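Local coordinates for pyocin-S2 immunity protein (PDB 4QKO) that probably neutralises the pyocin S2 toxin by binding its HNH nuclease domain, at residues A[14-19]-A[26-31]; A[52-57]-A[66-71]; A[18-23]-A[36-41]. One frame throughout, in Å; residues are numbered along the deposited sequence. Where two conformers were deposited one is given.

Contact 1: residues A[14-19]-A[26-31]; sequences LEFVKD and KKFPTE
Lys27 NZ meets Asp19 OD2 at 2.6 Å, a hydrogen bond within a salt bridge that ties helix 10-21 to the loop following it. The ammonium nitrogen comes to the syn side of the carboxylate but stands 33° out of its plane. Three successive bends, at chi2, chi3 and chi4, fold the lysine chain back over the acid, and this brings CG as well as NZ close: Lys27 CG lies 3.4 Å from Asp19 OD2. The other carboxylate oxygen, OD1, accepts a hydrogen bond from the side-chain amide of Asn24, so the two oxygens have different partners and the rotation of the group is restrained. The fold is that of the small all-helical colicin and pyocin immunity proteins, and this contact closes the connection between helices 10-21 and 31-45 back onto the first of them. The Phe28 ring lies next to the ion pair. Its edge points at the backbone of Asp19, with CE2 3.7 Å from Asp19 C, near the ring plane, and 3.8 Å from Asp19 CB. Over one face of the same ring sits Lys27 CB, 3.7 Å above its centre, so the lysine both pairs with the acid and roofs the aromatic. Phe16 turns its ring away from its own backbone N (chi1 177°) and brings CE1 to 4.4 Å from Phe28 CZ, a loose contact at the edge of the Phe28 ring. Both phenylalanines also reach helix 31-45, Phe16 touching Leu44 and Phe28 touching Ser33 and Ala37.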
loop_
_atom_site.group_PDB
_atom_site.type_symbol
_atom_site.label_atom_id
_atom_site.label_comp_id
_atom_site.label_asym_id
_atom_site.label_seq_id
_atom_site.Cartn_x
_atom_site.Cartn_y
_atom_site.Cartn_z
ATOM N N LEU A 14 15.987 1.304 14.115
ATOM C CA LEU A 14 16.374 0.859 12.783
ATOM C C LEU A 14 15.844 -0.547 12.550
ATOM O O LEU A 14 15.283 -0.820 11.477
ATOM C CB LEU A 14 17.899 0.978 12.548
ATOM C CG LEU A 14 18.423 0.355 11.279
ATOM C CD1 LEU A 14 17.963 1.093 10.047
ATOM C CD2 LEU A 14 19.936 0.282 11.321
ATOM N N GLU A 15 15.989 -1.425 13.533
ATOM C CA GLU A 15 15.506 -2.793 13.343
ATOM C C GLU A 15 13.951 -2.875 13.202
ATOM O O GLU A 15 13.441 -3.636 12.379
ATOM C CB GLU A 15 16.037 -3.676 14.457
ATOM C CG GLU A 15 17.537 -3.495 14.761
ATOM C CD GLU A 15 18.434 -3.138 13.558
ATOM O OE1 GLU A 15 18.106 -3.522 12.399
ATOM O OE2 GLU A 15 19.495 -2.508 13.778
ATOM N N PHE A 16 13.200 -2.068 13.949
ATOM C CA PHE A 16 11.751 -1.933 13.742
ATOM C C PHE A 16 11.441 -1.400 12.319
ATOM O O PHE A 16 10.622 -1.993 11.582
ATOM C CB PHE A 16 11.220 -0.969 14.733
ATOM C CG PHE A 16 9.750 -0.650 14.643
ATOM C CD1 PHE A 16 8.778 -1.636 14.710
ATOM C CD2 PHE A 16 9.332 0.694 14.594
ATOM C CE1 PHE A 16 7.399 -1.303 14.707
ATOM C CE2 PHE A 16 7.957 1.040 14.630
ATOM C CZ PHE A 16 6.991 0.045 14.690
ATOM N N VAL A 17 12.137 -0.330 11.888
ATOM C CA VAL A 17 11.862 0.203 10.540
ATOM C C VAL A 17 12.237 -0.819 9.429
ATOM O O VAL A 17 11.508 -0.992 8.455
ATOM C CB VAL A 17 12.631 1.531 10.357
ATOM C CG1 VAL A 17 12.473 1.962 8.945
ATOM C CG2 VAL A 17 12.118 2.612 11.319
ATOM N N LYS A 18 13.350 -1.530 9.595
ATOM C CA LYS A 18 13.755 -2.546 8.623
ATOM C C LYS A 18 12.695 -3.621 8.573
ATOM O O LYS A 18 12.368 -4.092 7.473
ATOM C CB LYS A 18 15.035 -3.301 8.975
ATOM C CG LYS A 18 16.413 -2.754 8.656
ATOM C CD LYS A 18 17.434 -3.864 8.971
ATOM C CE LYS A 18 18.745 -3.359 9.596
ATOM N NZ LYS A 18 19.720 -2.918 8.563
ATOM N N ASP A 19 12.150 -4.013 9.731
ATOM C CA ASP A 19 11.054 -4.995 9.759
ATOM C C ASP A 19 9.820 -4.567 9.009
ATOM O O ASP A 19 9.226 -5.365 8.259
ATOM C CB ASP A 19 10.666 -5.406 11.179
ATOM C CG ASP A 19 11.778 -6.265 11.873
ATOM O OD1 ASP A 19 12.563 -6.934 11.159
ATOM O OD2 ASP A 19 11.874 -6.254 13.138
ATOM N N LYS A 26 7.883 -12.789 10.186
ATOM C CA LYS A 26 8.022 -13.270 11.537
ATOM C C LYS A 26 7.490 -12.235 12.532
ATOM O O LYS A 26 6.896 -12.605 13.555
ATOM C CB LYS A 26 9.459 -13.643 11.835
ATOM C CG LYS A 26 9.627 -14.065 13.281
ATOM C CD LYS A 26 10.547 -15.248 13.382
ATOM C CE LYS A 26 11.980 -14.794 13.395
ATOM N NZ LYS A 26 12.477 -14.906 14.783
ATOM N N LYS A 27 7.667 -10.930 12.218
ATOM C CA LYS A 27 7.177 -9.860 13.075
ATOM C C LYS A 27 5.736 -9.457 12.777
ATOM O O LYS A 27 4.986 -9.153 13.692
ATOM C CB LYS A 27 8.047 -8.591 12.933
ATOM C CG LYS A 27 9.539 -8.760 13.237
ATOM C CD LYS A 27 9.826 -9.058 14.708
ATOM C CE LYS A 27 10.965 -8.191 15.306
ATOM N NZ LYS A 27 12.307 -8.286 14.622
ATOM N N PHE A 28 5.394 -9.439 11.491
ATOM C CA PHE A 28 4.083 -9.064 10.962
ATOM C C PHE A 28 3.514 -10.170 10.072
ATOM O O PHE A 28 3.500 -10.050 8.819
ATOM C CB PHE A 28 4.251 -7.777 10.174
ATOM C CG PHE A 28 5.002 -6.754 10.936
ATOM C CD1 PHE A 28 4.492 -6.296 12.134
ATOM C CD2 PHE A 28 6.229 -6.303 10.492
ATOM C CE1 PHE A 28 5.182 -5.365 12.869
ATOM C CE2 PHE A 28 6.909 -5.356 11.191
ATOM C CZ PHE A 28 6.404 -4.913 12.405
ATOM N N PRO A 29 3.025 -11.268 10.713
ATOM C CA PRO A 29 2.578 -12.391 9.928
ATOM C C PRO A 29 1.346 -12.033 9.078
ATOM O O PRO A 29 1.185 -12.596 8.003
ATOM C CB PRO A 29 2.194 -13.447 10.961
ATOM C CG PRO A 29 2.425 -12.895 12.280
ATOM C CD PRO A 29 2.923 -11.487 12.155
ATOM N N THR A 30 0.485 -11.143 9.587
ATOM C CA THR A 30 -0.725 -10.705 8.880
ATOM C C THR A 30 -0.642 -9.259 8.351
ATOM O O THR A 30 0.069 -8.399 8.943
ATOM C CB THR A 30 -1.912 -10.715 9.830
ATOM O OG1 THR A 30 -1.689 -9.814 10.890
ATOM C CG2 THR A 30 -2.182 -12.149 10.404
ATOM N N GLU A 31 -1.414 -8.993 7.293
ATOM C CA GLU A 31 -1.508 -7.672 6.712
ATOM C C GLU A 31 -1.989 -6.675 7.764
ATOM O O GLU A 31 -1.490 -5.524 7.842
ATOM C CB GLU A 31 -2.414 -7.646 5.453
ATOM C CG GLU A 31 -2.393 -6.313 4.737
ATOM C CD GLU A 31 -3.180 -6.280 3.432
ATOM O OE1 GLU A 31 -3.789 -7.300 3.043
ATOM O OE2 GLU A 31 -3.231 -5.215 2.788
#

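Contact 2: residues A[52-57]-A[66-71]; sequences DLLYYP and AGVVKE
Leu53 and Val68 face each other where the short helix 52-55 comes up against helix 65-78, their CA atoms 6.0 Å apart. The valine presents both branches: CG1 lies 4.3 Å from Leu53 CB, while CG2 nestles against the leucine's backbone, 3.4 Å from Leu53 O. That same methyl also looks toward Leu54, whose CB points away from helix 65-78 but whose CD2 turns back to 4.4 Å from Val68 CG2. Glu71, one turn on from Val68, leaves its helix with CG trans to the main-chain nitrogen (chi1 -178°) and runs extended, slanting across the end of Leu53. Leu53 CD2 therefore rests against the carboxylate, 3.7 Å from Glu71 CD, with both oxygens at similar range. The acid's polar partner is Arg61, in the loop joining the two helices, which forms a salt bridge with Glu71 OE1 and also donates to Leu53 O. One arginine thus serves a charge on one helix and a carbonyl on the other. No hydrogen bond passes directly between the segments; apolar packing brings them together, and the intervening arginine supplies the polar link, probably favouring the ionised form of Glu71.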
loop_
_atom_site.group_PDB
_atom_site.type_symbol
_atom_site.label_atom_id
_atom_site.label_comp_id
_atom_site.label_asym_id
_atom_site.label_seq_id
_atom_site.Cartn_x
_atom_site.Cartn_y
_atom_site.Cartn_z
ATOM N N ASP A 52 4.859 8.251 4.241
ATOM C CA ASP A 52 5.517 8.557 2.995
ATOM C C ASP A 52 7.014 8.394 3.176
ATOM O O ASP A 52 7.668 8.176 2.210
ATOM C CB ASP A 52 5.290 9.953 2.426
ATOM C CG ASP A 52 3.865 10.210 1.989
ATOM O OD1 ASP A 52 3.042 9.285 1.974
ATOM O OD2 ASP A 52 3.551 11.417 1.623
ATOM N N LEU A 53 7.543 8.462 4.413
ATOM C CA LEU A 53 8.971 8.221 4.699
ATOM C C LEU A 53 9.349 6.833 4.207
ATOM O O LEU A 53 10.427 6.663 3.721
ATOM C CB LEU A 53 9.234 8.294 6.189
ATOM C CG LEU A 53 9.105 9.667 6.835
ATOM C CD1 LEU A 53 9.431 9.572 8.295
ATOM C CD2 LEU A 53 10.073 10.653 6.207
ATOM N N LEU A 54 8.414 5.887 4.374
ATOM C CA LEU A 54 8.684 4.540 3.953
ATOM C C LEU A 54 8.444 4.279 2.490
ATOM O O LEU A 54 9.203 3.573 1.857
ATOM C CB LEU A 54 7.753 3.606 4.738
ATOM C CG LEU A 54 7.809 3.592 6.270
ATOM C CD1 LEU A 54 6.642 2.852 6.797
ATOM C CD2 LEU A 54 9.061 2.898 6.734
ATOM N N TYR A 55 7.337 4.782 1.951
ATOM C CA TYR A 55 6.849 4.426 0.622
ATOM C C TYR A 55 6.975 5.441 -0.490
ATOM O O TYR A 55 6.965 5.079 -1.662
ATOM C CB TYR A 55 5.426 3.916 0.706
ATOM C CG TYR A 55 5.340 2.752 1.686
ATOM C CD1 TYR A 55 6.037 1.582 1.462
ATOM C CD2 TYR A 55 4.695 2.878 2.873
ATOM C CE1 TYR A 55 6.004 0.528 2.390
ATOM C CE2 TYR A 55 4.607 1.818 3.782
ATOM C CZ TYR A 55 5.288 0.664 3.546
ATOM O OH TYR A 55 5.317 -0.338 4.490
ATOM N N TYR A 56 7.092 6.705 -0.143
ATOM C CA TYR A 56 7.157 7.741 -1.115
ATOM C C TYR A 56 8.242 8.721 -0.672
ATOM O O TYR A 56 7.974 9.939 -0.395
ATOM C CB TYR A 56 5.791 8.458 -1.269
ATOM C CG TYR A 56 4.707 7.521 -1.677
ATOM C CD1 TYR A 56 4.483 7.252 -2.998
ATOM C CD2 TYR A 56 3.933 6.907 -0.710
ATOM C CE1 TYR A 56 3.459 6.364 -3.382
ATOM C CE2 TYR A 56 2.918 6.034 -1.043
ATOM C CZ TYR A 56 2.728 5.744 -2.407
ATOM O OH TYR A 56 1.771 4.859 -2.788
ATOM N N PRO A 57 9.461 8.213 -0.498
ATOM C CA PRO A 57 10.501 8.974 0.192
ATOM C C PRO A 57 11.008 10.130 -0.671
ATOM O O PRO A 57 10.933 10.112 -1.925
ATOM C CB PRO A 57 11.591 7.926 0.385
ATOM C CG PRO A 57 11.368 7.062 -0.781
ATOM C CD PRO A 57 9.919 6.869 -0.810
ATOM N N ALA A 66 17.847 2.760 6.713
ATOM C CA ALA A 66 18.790 3.773 7.260
ATOM C C ALA A 66 18.445 5.214 6.829
ATOM O O ALA A 66 18.606 6.148 7.613
ATOM C CB ALA A 66 20.202 3.457 6.835
ATOM N N GLY A 67 17.995 5.382 5.592
ATOM C CA GLY A 67 17.585 6.682 5.101
ATOM C C GLY A 67 16.435 7.204 5.892
ATOM O O GLY A 67 16.381 8.361 6.226
ATOM N N VAL A 68 15.516 6.304 6.241
ATOM C CA VAL A 68 14.332 6.683 6.997
ATOM C C VAL A 68 14.741 7.142 8.381
ATOM O O VAL A 68 14.291 8.203 8.893
ATOM C CB VAL A 68 13.321 5.529 7.129
ATOM C CG1 VAL A 68 12.260 5.882 8.174
ATOM C CG2 VAL A 68 12.738 5.192 5.788
ATOM N N VAL A 69 15.585 6.361 9.012
ATOM C CA VAL A 69 15.992 6.670 10.394
ATOM C C VAL A 69 16.716 7.983 10.484
ATOM O O VAL A 69 16.494 8.740 11.403
ATOM C CB VAL A 69 16.878 5.577 10.980
ATOM C CG1 VAL A 69 17.353 5.976 12.353
ATOM C CG2 VAL A 69 16.020 4.299 11.137
ATOM N N LYS A 70 17.683 8.185 9.601
ATOM C CA LYS A 70 18.438 9.409 9.547
ATOM C C LYS A 70 17.512 10.597 9.340
ATOM O O LYS A 70 17.720 11.624 10.008
ATOM C CB LYS A 70 19.459 9.362 8.447
ATOM C CG LYS A 70 20.381 10.575 8.424
ATOM C CD LYS A 70 21.103 10.623 7.077
ATOM C CE LYS A 70 22.008 11.823 6.987
ATOM N NZ LYS A 70 23.109 11.530 6.052
ATOM N N GLU A 71 16.514 10.477 8.436
ATOM C CA GLU A 71 15.625 11.589 8.195
ATOM C C GLU A 71 14.853 11.938 9.484
ATOM O O GLU A 71 14.676 13.087 9.879
ATOM C CB GLU A 71 14.657 11.353 7.051
ATOM C CG GLU A 71 13.777 12.581 6.831
ATOM C CD GLU A 71 13.057 12.659 5.505
ATOM O OE1 GLU A 71 13.171 11.783 4.605
ATOM O OE2 GLU A 71 12.401 13.719 5.342
#

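Contact 3: residues A[18-23]-A[36-41]; sequences KDIYTN and QAVLEF
Ile20 carries its side of the contact alone, spreading its branches over Ala37, Val38 and Phe41 of helix 31-45. Its CD1 methyl reaches farthest, lying 3.6 Å from Ala37 O, 4.0 Å from Ala37 CB and 3.9 Å from Phe41 CB, so it rests where one turn of the opposing helix leads into the next. The other branch, CG2, meets Val38 CG2 methyl to methyl at 3.8 Å, the two side chains slanting past one another. This division of labour follows from the torsions: CG2 stands anti to the backbone N, while CG1 (chi1 -65°) carries CD1 outward in an extended chain (chi2 177°). Ala37 offers only a methyl here, and the CA atoms of Ile20 and Ala37 are 6.9 Å apart. The isoleucine sits in the last turn of helix 10-21, whose end is closed by several bonds. Lys18 O accepts from both Thr22 N and Thr22 OG1, the hydroxyl at 2.6 Å, and these two donors approach from opposite faces of the carbonyl plane. Asn23 then takes a positive phi of 53° and closes a Schellman motif, its N bonding back to Ile20 O at 3.1 Å. His34 NE2 of helix 31-45 also bonds to Ile20 O, adding a polar tie between the helices beside the apolar one. Around this pair, Phe28 from the intervening loop packs on Ile20 and Ala37, Leu54 and Tyr55 of helix 52-55 pack on Ile20, and Phe41 extends the core to Val68 of helix 65-78.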
loop_
_atom_site.group_PDB
_atom_site.type_symbol
_atom_site.label_atom_id
_atom_site.label_comp_id
_atom_site.label_asym_id
_atom_site.label_seq_id
_atom_site.Cartn_x
_atom_site.Cartn_y
_atom_site.Cartn_z
ATOM N N LYS A 18 13.350 -1.530 9.595
ATOM C CA LYS A 18 13.755 -2.546 8.623
ATOM C C LYS A 18 12.695 -3.621 8.573
ATOM O O LYS A 18 12.368 -4.092 7.473
ATOM C CB LYS A 18 15.035 -3.301 8.975
ATOM C CG LYS A 18 16.413 -2.754 8.656
ATOM C CD LYS A 18 17.434 -3.864 8.971
ATOM C CE LYS A 18 18.745 -3.359 9.596
ATOM N NZ LYS A 18 19.720 -2.918 8.563
ATOM N N ASP A 19 12.150 -4.013 9.731
ATOM C CA ASP A 19 11.054 -4.995 9.759
ATOM C C ASP A 19 9.820 -4.567 9.009
ATOM O O ASP A 19 9.226 -5.365 8.259
ATOM C CB ASP A 19 10.666 -5.406 11.179
ATOM C CG ASP A 19 11.778 -6.265 11.873
ATOM O OD1 ASP A 19 12.563 -6.934 11.159
ATOM O OD2 ASP A 19 11.874 -6.254 13.138
ATOM N N ILE A 20 9.412 -3.323 9.221
ATOM C CA ILE A 20 8.269 -2.794 8.454
ATOM C C ILE A 20 8.591 -2.742 6.957
ATOM O O ILE A 20 7.807 -3.231 6.129
ATOM C CB ILE A 20 7.886 -1.362 8.912
ATOM C CG1 ILE A 20 7.395 -1.421 10.336
ATOM C CG2 ILE A 20 6.848 -0.795 7.968
ATOM C CD1 ILE A 20 7.039 -0.089 10.986
ATOM N N TYR A 21 9.746 -2.164 6.612
ATOM C CA TYR A 21 10.153 -1.915 5.245
ATOM C C TYR A 21 10.324 -3.171 4.406
ATOM O O TYR A 21 9.911 -3.187 3.236
ATOM C CB TYR A 21 11.458 -1.138 5.217
ATOM C CG TYR A 21 11.840 -0.539 3.913
ATOM C CD1 TYR A 21 11.346 0.701 3.516
ATOM C CD2 TYR A 21 12.698 -1.218 3.056
ATOM C CE1 TYR A 21 11.697 1.226 2.294
ATOM C CE2 TYR A 21 13.077 -0.699 1.835
ATOM C CZ TYR A 21 12.595 0.521 1.444
ATOM O OH TYR A 21 13.096 1.003 0.228
ATOM N N THR A 22 10.916 -4.209 4.993
ATOM C CA THR A 22 11.118 -5.483 4.307
ATOM C C THR A 22 9.928 -6.406 4.429
ATOM O O THR A 22 9.956 -7.521 3.866
ATOM C CB THR A 22 12.369 -6.241 4.873
ATOM O OG1 THR A 22 12.233 -6.372 6.295
ATOM C CG2 THR A 22 13.619 -5.437 4.549
ATOM N N ASN A 23 8.905 -6.003 5.165
ATOM C CA ASN A 23 7.764 -6.851 5.433
ATOM C C ASN A 23 8.197 -8.220 6.020
ATOM O O ASN A 23 7.891 -9.300 5.478
ATOM C CB ASN A 23 6.904 -7.032 4.174
ATOM C CG ASN A 23 5.597 -7.721 4.444
ATOM O OD1 ASN A 23 5.033 -8.393 3.551
ATOM N ND2 ASN A 23 5.091 -7.591 5.642
ATOM N N GLN A 36 -0.851 -2.061 11.526
ATOM C CA GLN A 36 -0.660 -1.553 12.881
ATOM C C GLN A 36 0.716 -1.031 13.154
ATOM O O GLN A 36 0.874 0.026 13.768
ATOM C CB GLN A 36 -1.017 -2.627 13.920
ATOM C CG GLN A 36 -2.510 -2.712 14.050
ATOM C CD GLN A 36 -3.094 -1.335 14.389
ATOM O OE1 GLN A 36 -2.665 -0.697 15.381
ATOM N NE2 GLN A 36 -4.049 -0.841 13.537
ATOM N N ALA A 37 1.719 -1.726 12.655
ATOM C CA ALA A 37 3.094 -1.271 12.829
ATOM C C ALA A 37 3.355 0.050 12.053
ATOM O O ALA A 37 4.009 0.931 12.555
ATOM C CB ALA A 37 4.010 -2.331 12.335
ATOM N N VAL A 38 2.840 0.180 10.831
ATOM C CA VAL A 38 2.910 1.434 10.096
ATOM C C VAL A 38 2.248 2.594 10.898
ATOM O O VAL A 38 2.836 3.661 11.017
ATOM C CB VAL A 38 2.332 1.319 8.718
ATOM C CG1 VAL A 38 2.261 2.703 8.047
ATOM C CG2 VAL A 38 3.226 0.452 7.864
ATOM N N LEU A 39 1.077 2.357 11.465
ATOM C CA LEU A 39 0.368 3.370 12.315
ATOM C C LEU A 39 1.159 3.661 13.539
ATOM O O LEU A 39 1.341 4.826 13.883
ATOM C CB LEU A 39 -1.041 2.903 12.653
ATOM C CG LEU A 39 -2.024 2.847 11.445
ATOM C CD1 LEU A 39 -3.351 2.174 11.812
ATOM C CD2 LEU A 39 -2.321 4.225 10.828
ATOM N N GLU A 40 1.762 2.641 14.142
ATOM C CA GLU A 40 2.698 2.848 15.247
ATOM C C GLU A 40 3.936 3.707 14.851
ATOM O O GLU A 40 4.320 4.585 15.616
ATOM C CB GLU A 40 3.151 1.526 15.875
ATOM C CG GLU A 40 2.082 0.904 16.750
ATOM C CD GLU A 40 2.401 -0.486 17.375
ATOM O OE1 GLU A 40 3.494 -0.660 17.983
ATOM O OE2 GLU A 40 1.499 -1.375 17.350
ATOM N N PHE A 41 4.545 3.419 13.690
ATOM C CA PHE A 41 5.644 4.211 13.156
ATOM C C PHE A 41 5.248 5.674 13.059
ATOM O O PHE A 41 6.017 6.543 13.487
ATOM C CB PHE A 41 6.062 3.652 11.792
ATOM C CG PHE A 41 7.035 4.464 11.038
ATOM C CD1 PHE A 41 8.406 4.348 11.267
ATOM C CD2 PHE A 41 6.612 5.343 10.056
ATOM C CE1 PHE A 41 9.320 5.099 10.525
ATOM C CE2 PHE A 41 7.539 6.095 9.312
ATOM C CZ PHE A 41 8.888 5.992 9.541
#

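Contacts 1 and 3 share helix 10-21 and lie about 5 Å apart between centres, yet differ in character: contact 1 is at the surface and combines a salt bridge with aromatic packing, whereas contact 3 is buried and apolar between its segments. Phe28 joins them, its CE1 3.3 Å from Ala37 CB. Contact 2 uses the other two helices; it too is buried and, like contact 3, has no hydrogen bond between its segments. It meets contact 3 through Phe41, whose CZ is 3.6 Å from Val68 CG1, and contact 1 through Leu14 and Val17. Beside contact 2, Tyr55 and Tyr56 engage Tyr85 of the pyocin S2 chain, so helix 52-55 serves both the core and the toxin interface.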